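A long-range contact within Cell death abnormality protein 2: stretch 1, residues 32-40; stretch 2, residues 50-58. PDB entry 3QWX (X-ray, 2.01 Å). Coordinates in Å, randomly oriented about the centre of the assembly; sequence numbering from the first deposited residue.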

ATOM      1  N   GLN A  32      -1.902 -18.552  -3.023  1.00 18.69           N
ATOM      2  CA  GLN A  32      -1.545 -18.115  -4.380  1.00 21.31           C
ATOM      3  C   GLN A  32      -0.594 -16.900  -4.422  1.00 20.20           C
ATOM      4  O   GLN A  32      -0.133 -16.485  -5.488  1.00 19.34           O
ATOM      5  CB  GLN A  32      -2.815 -17.823  -5.190  1.00 17.99           C
ATOM      6  CG  GLN A  32      -3.474 -16.474  -4.897  1.00 21.19           C
ATOM      7  CD  GLN A  32      -4.129 -16.391  -3.522  1.00 20.81           C
ATOM      8  OE1 GLN A  32      -4.320 -17.394  -2.849  1.00 20.38           O
ATOM      9  NE2 GLN A  32      -4.461 -15.177  -3.103  1.00 19.36           N
ATOM     10  N   VAL A  33      -0.321 -16.319  -3.259  1.00 21.57           N
ATOM     11  CA  VAL A  33       0.576 -15.163  -3.170  1.00 21.46           C
ATOM     12  C   VAL A  33       2.038 -15.594  -3.314  1.00 20.72           C
ATOM     13  O   VAL A  33       2.511 -16.462  -2.577  1.00 20.77           O
ATOM     14  CB  VAL A  33       0.388 -14.404  -1.833  1.00 21.76           C
ATOM     15  CG1 VAL A  33       1.433 -13.289  -1.689  1.00 18.34           C
ATOM     16  CG2 VAL A  33      -1.019 -13.851  -1.736  1.00 17.35           C
ATOM     17  N   SER A  34       2.751 -14.985  -4.260  1.00 18.69           N
ATOM     18  CA  SER A  34       4.130 -15.389  -4.543  1.00 23.19           C
ATOM     19  C   SER A  34       5.117 -14.770  -3.563  1.00 21.83           C
ATOM     20  O   SER A  34       4.883 -13.691  -3.020  1.00 19.38           O
ATOM     21  CB  SER A  34       4.514 -15.037  -5.979  1.00 22.78           C
ATOM     22  OG  SER A  34       4.298 -13.664  -6.235  1.00 28.12           O
ATOM     23  N   ILE A  35       6.214 -15.468  -3.315  1.00 22.05           N
ATOM     24  CA  ILE A  35       7.232 -14.932  -2.429  1.00 20.13           C
ATOM     25  C   ILE A  35       7.750 -13.611  -2.997  1.00 17.44           C
ATOM     26  O   ILE A  35       7.922 -13.473  -4.201  1.00 20.65           O
ATOM     27  CB  ILE A  35       8.363 -15.955  -2.200  1.00 22.77           C
ATOM     28  CG1 ILE A  35       7.840 -17.130  -1.360  1.00 21.27           C
ATOM     29  CG2 ILE A  35       9.541 -15.299  -1.496  1.00 22.11           C
ATOM     30  CD1 ILE A  35       8.808 -18.338  -1.316  1.00 28.53           C
ATOM     31  N   GLY A  36       7.965 -12.625  -2.136  1.00 16.53           N
ATOM     32  CA  GLY A  36       8.440 -11.327  -2.589  1.00 18.95           C
ATOM     33  C   GLY A  36       7.316 -10.302  -2.696  1.00 19.86           C
ATOM     34  O   GLY A  36       7.564  -9.100  -2.921  1.00 17.75           O
ATOM     35  N   THR A  37       6.078 -10.771  -2.551  1.00 15.34           N
ATOM     36  CA  THR A  37       4.929  -9.856  -2.558  1.00 20.53           C
ATOM     37  C   THR A  37       4.886  -9.109  -1.223  1.00 16.25           C
ATOM     38  O   THR A  37       5.099  -9.702  -0.165  1.00 16.72           O
ATOM     39  CB  THR A  37       3.602 -10.612  -2.815  1.00 17.29           C
ATOM     40  OG1 THR A  37       3.765 -11.475  -3.940  1.00 18.48           O
ATOM     41  CG2 THR A  37       2.462  -9.657  -3.102  1.00 17.24           C
ATOM     42  N   PHE A  38       4.624  -7.809  -1.273  1.00 19.81           N
ATOM     43  CA  PHE A  38       4.675  -6.982  -0.069  1.00 18.29           C
ATOM     44  C   PHE A  38       3.661  -5.841  -0.102  1.00 19.36           C
ATOM     45  O   PHE A  38       3.137  -5.471  -1.162  1.00 16.72           O
ATOM     46  CB  PHE A  38       6.086  -6.391   0.100  1.00 15.93           C
ATOM     47  CG  PHE A  38       6.419  -5.345  -0.921  1.00 14.48           C
ATOM     48  CD1 PHE A  38       6.886  -5.703  -2.176  1.00 17.57           C
ATOM     49  CD2 PHE A  38       6.229  -4.006  -0.640  1.00 19.37           C
ATOM     50  CE1 PHE A  38       7.177  -4.745  -3.130  1.00 19.99           C
ATOM     51  CE2 PHE A  38       6.514  -3.032  -1.597  1.00 19.34           C
ATOM     52  CZ  PHE A  38       6.984  -3.409  -2.846  1.00 18.55           C
ATOM     53  N   LEU A  39       3.390  -5.277   1.067  1.00 13.95           N
ATOM     54  CA  LEU A  39       2.635  -4.043   1.137  1.00 16.09           C
ATOM     55  C   LEU A  39       3.113  -3.219   2.312  1.00 16.48           C
ATOM     56  O   LEU A  39       3.800  -3.725   3.208  1.00 15.76           O
ATOM     57  CB  LEU A  39       1.136  -4.322   1.247  1.00 15.82           C
ATOM     58  CG  LEU A  39       0.632  -5.199   2.399  1.00 17.59           C
ATOM     59  CD1 LEU A  39       0.546  -4.415   3.710  1.00 16.99           C
ATOM     60  CD2 LEU A  39      -0.739  -5.754   2.026  1.00 19.76           C
ATOM     61  N   MET A  40       2.744  -1.945   2.304  1.00 17.40           N
ATOM     62  CA  MET A  40       2.956  -1.094   3.454  1.00 19.48           C
ATOM     63  C   MET A  40       1.621  -0.728   4.075  1.00 18.76           C
ATOM     64  O   MET A  40       0.590  -0.764   3.415  1.00 20.20           O
ATOM     65  CB  MET A  40       3.733   0.163   3.071  1.00 18.29           C
ATOM     66  CG  MET A  40       5.243  -0.087   2.991  1.00 23.69           C
ATOM     67  SD  MET A  40       6.077   1.421   2.526  1.00 27.21           S
ATOM     68  CE  MET A  40       5.802   2.446   3.970  1.00 25.87           C
ATOM     69  N   SER A  50       4.560  -0.070   8.769  1.00 25.37           N
ATOM     70  CA  SER A  50       4.929  -1.467   8.794  1.00 21.46           C
ATOM     71  C   SER A  50       5.008  -1.951   7.367  1.00 21.34           C
ATOM     72  O   SER A  50       4.153  -1.628   6.551  1.00 18.44           O
ATOM     73  CB  SER A  50       3.887  -2.295   9.547  1.00 23.63           C
ATOM     74  OG  SER A  50       4.094  -2.223  10.940  1.00 25.25           O
ATOM     75  N   LEU A  51       6.050  -2.720   7.085  1.00 19.79           N
ATOM     76  CA  LEU A  51       6.216  -3.405   5.823  1.00 18.89           C
ATOM     77  C   LEU A  51       5.891  -4.870   6.082  1.00 16.74           C
ATOM     78  O   LEU A  51       6.526  -5.499   6.927  1.00 18.97           O
ATOM     79  CB  LEU A  51       7.671  -3.261   5.354  1.00 16.82           C
ATOM     80  CG  LEU A  51       8.123  -3.977   4.086  1.00 18.51           C
ATOM     81  CD1 LEU A  51       7.435  -3.418   2.838  1.00 17.51           C
ATOM     82  CD2 LEU A  51       9.630  -3.870   3.955  1.00 18.36           C
ATOM     83  N   THR A  52       4.917  -5.405   5.356  1.00 15.14           N
ATOM     84  CA  THR A  52       4.522  -6.819   5.466  1.00 18.21           C
ATOM     85  C   THR A  52       4.841  -7.565   4.159  1.00 15.95           C
ATOM     86  O   THR A  52       4.461  -7.113   3.077  1.00 14.48           O
ATOM     87  CB  THR A  52       2.999  -6.973   5.820  1.00 17.17           C
ATOM     88  OG1 THR A  52       2.706  -6.238   7.014  1.00 17.70           O
ATOM     89  CG2 THR A  52       2.628  -8.440   6.045  1.00 15.94           C
ATOM     90  N   VAL A  53       5.541  -8.697   4.275  1.00 17.35           N
ATOM     91  CA  VAL A  53       6.107  -9.413   3.129  1.00 17.03           C
ATOM     92  C   VAL A  53       5.884 -10.933   3.215  1.00 17.72           C
ATOM     93  O   VAL A  53       6.053 -11.536   4.269  1.00 19.05           O
ATOM     94  CB  VAL A  53       7.643  -9.168   3.001  1.00 17.10           C
ATOM     95  CG1 VAL A  53       8.143  -9.535   1.609  1.00 15.90           C
ATOM     96  CG2 VAL A  53       7.995  -7.731   3.308  1.00 15.49           C
ATOM     97  N   ARG A  54       5.505 -11.543   2.098  1.00 19.50           N
ATOM     98  CA  ARG A  54       5.485 -13.003   1.979  1.00 18.18           C
ATOM     99  C   ARG A  54       6.907 -13.433   1.623  1.00 20.31           C
ATOM    100  O   ARG A  54       7.406 -13.107   0.540  1.00 18.10           O
ATOM    101  CB  ARG A  54       4.522 -13.420   0.866  1.00 17.59           C
ATOM    102  CG  ARG A  54       4.500 -14.911   0.544  1.00 19.38           C
ATOM    103  CD  ARG A  54       4.032 -15.765   1.711  1.00 20.38           C
ATOM    104  NE  ARG A  54       3.755 -17.133   1.270  1.00 26.95           N
ATOM    105  CZ  ARG A  54       2.576 -17.536   0.788  1.00 28.54           C
ATOM    106  NH1 ARG A  54       1.568 -16.676   0.703  1.00 20.44           N
ATOM    107  NH2 ARG A  54       2.397 -18.799   0.403  1.00 28.14           N
ATOM    108  N   GLU A  55       7.565 -14.129   2.542  1.00 19.51           N
ATOM    109  CA  GLU A  55       8.991 -14.433   2.389  1.00 21.58           C
ATOM    110  C   GLU A  55       9.271 -15.925   2.268  1.00 21.55           C
ATOM    111  O   GLU A  55      10.378 -16.335   1.919  1.00 23.05           O
ATOM    112  CB  GLU A  55       9.798 -13.823   3.544  1.00 19.04           C
ATOM    113  CG  GLU A  55       9.794 -12.294   3.513  1.00 18.14           C
ATOM    114  CD  GLU A  55      10.835 -11.674   4.406  1.00 21.55           C
ATOM    115  OE1 GLU A  55      12.041 -11.977   4.243  1.00 20.78           O
ATOM    116  OE2 GLU A  55      10.450 -10.869   5.268  1.00 21.80           O
ATOM    117  N   ALA A  56       8.265 -16.738   2.554  1.00 26.21           N
ATOM    118  CA  ALA A  56       8.420 -18.184   2.457  1.00 26.52           C
ATOM    119  C   ALA A  56       7.069 -18.837   2.193  1.00 25.64           C
ATOM    120  O   ALA A  56       6.028 -18.247   2.457  1.00 21.24           O
ATOM    121  CB  ALA A  56       9.048 -18.737   3.739  1.00 27.99           C
ATOM    122  N   ASP A  57       7.091 -20.057   1.676  1.00 28.51           N
ATOM    123  CA  ASP A  57       5.860 -20.807   1.480  1.00 35.37           C
ATOM    124  C   ASP A  57       5.470 -21.565   2.750  1.00 40.98           C
ATOM    125  O   ASP A  57       4.323 -21.496   3.192  1.00 42.67           O
ATOM    126  CB  ASP A  57       5.974 -21.726   0.263  1.00 31.75           C
ATOM    127  CG  ASP A  57       5.724 -20.985  -1.046  1.00 35.75           C
ATOM    128  OD1 ASP A  57       5.113 -19.889  -1.004  1.00 33.80           O
ATOM    129  OD2 ASP A  57       6.132 -21.490  -2.115  1.00 40.54           O
ATOM    130  N   GLU A  58       6.438 -22.259   3.341  1.00 47.06           N
ATOM    131  CA  GLU A  58       6.241 -22.960   4.609  1.00 49.51           C
ATOM    132  C   GLU A  58       6.604 -22.006   5.734  1.00 44.18           C
ATOM    133  O   GLU A  58       7.757 -21.559   5.804  1.00 40.90           O
ATOM    134  CB  GLU A  58       7.175 -24.174   4.692  1.00 54.08           C
ATOM    135  CG  GLU A  58       7.457 -24.851   3.356  1.00 59.27           C
ATOM    136  CD  GLU A  58       8.631 -25.816   3.419  1.00 68.78           C
ATOM    137  OE1 GLU A  58       9.123 -26.086   4.538  1.00 66.81           O
ATOM    138  OE2 GLU A  58       9.065 -26.301   2.349  1.00 71.39           O
TER

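What fills the apolar centre of this contact? Phe38, Met40, Leu51 and Val53 all direct their side chains to one face of the antiparallel sheet, and Leu51 touches both Phe38 and Met40. Leu51 CD1 lies 3.7 Å from Phe38 CD2, approaching the ring obliquely, and 4.0 Å from Met40 CG, so one methyl group touches both neighbours on the facing strand. Val53 extends the patch, with Val53 CG2 4.0 Å from Phe38 CB. These are van der Waals distances between buried side chains. The other face carries Leu39 and Thr52, a pair whose closest side-chain atoms, Leu39 CD1 and Thr52 CB, are 4.1 Å apart.

What holds the two strands in this register? Leu39 and Thr52 form a hydrogen-bonded antiparallel pair: Leu39 N donates to Thr52 O and Thr52 N to Leu39 O, each at 2.9 Å. On either side of it, Phe38 with Val53 and Met40 with Leu51 are non-hydrogen-bonded pairs, and there the alpha carbons come closer together. CA-H...O contacts supplement the ladder, among them Phe38 CA to Thr52 O at 3.2 Å and Met40 CA to Ser50 O at 3.4 Å.

How does the pairing continue where the first stretch turns? Ser34 to Thr37 form a type II beta turn, closed by a backbone hydrogen bond from Thr37 N to Ser34 O of 3.2 Å; Thr37 OG1 also donates to Ser34 O, at 2.6 Å. Arg54 meets the turn through its backbone. Arg54 N donates to Thr37 O at 2.9 Å, while Arg54 O accepts from Gly36 N at 2.8 Å in a nearly straight bond. Gly36 has a phi of 100° and a psi of -9°, where a beta carbon would be jammed against the carbonyl oxygen of Ile35; the backbone shape itself calls for glycine.

What happens at the polar edge? The Arg54 side chain reaches back along the first stretch, with Val33 O over one face of its guanidinium, 3.4 Å from Arg54 NH1. The angle is too poor for a hydrogen bond. Within its own stretch the group is held by two contacts, and NH1 is hydrogen-bonded to a residue just outside the two stretches: Arg54 NE donates to Ala56 O at 2.8 Å, and Arg54 NH2 forms a salt bridge with Asp57 OD1 at 3.2 Å, whose hydrogen bond is weak. Ile35 packs its side chain against the backbone of the second stretch, with Ile35 CD1 3.8 Å from Ala56 CA and Ile35 CG2 3.7 Å from Glu55 O.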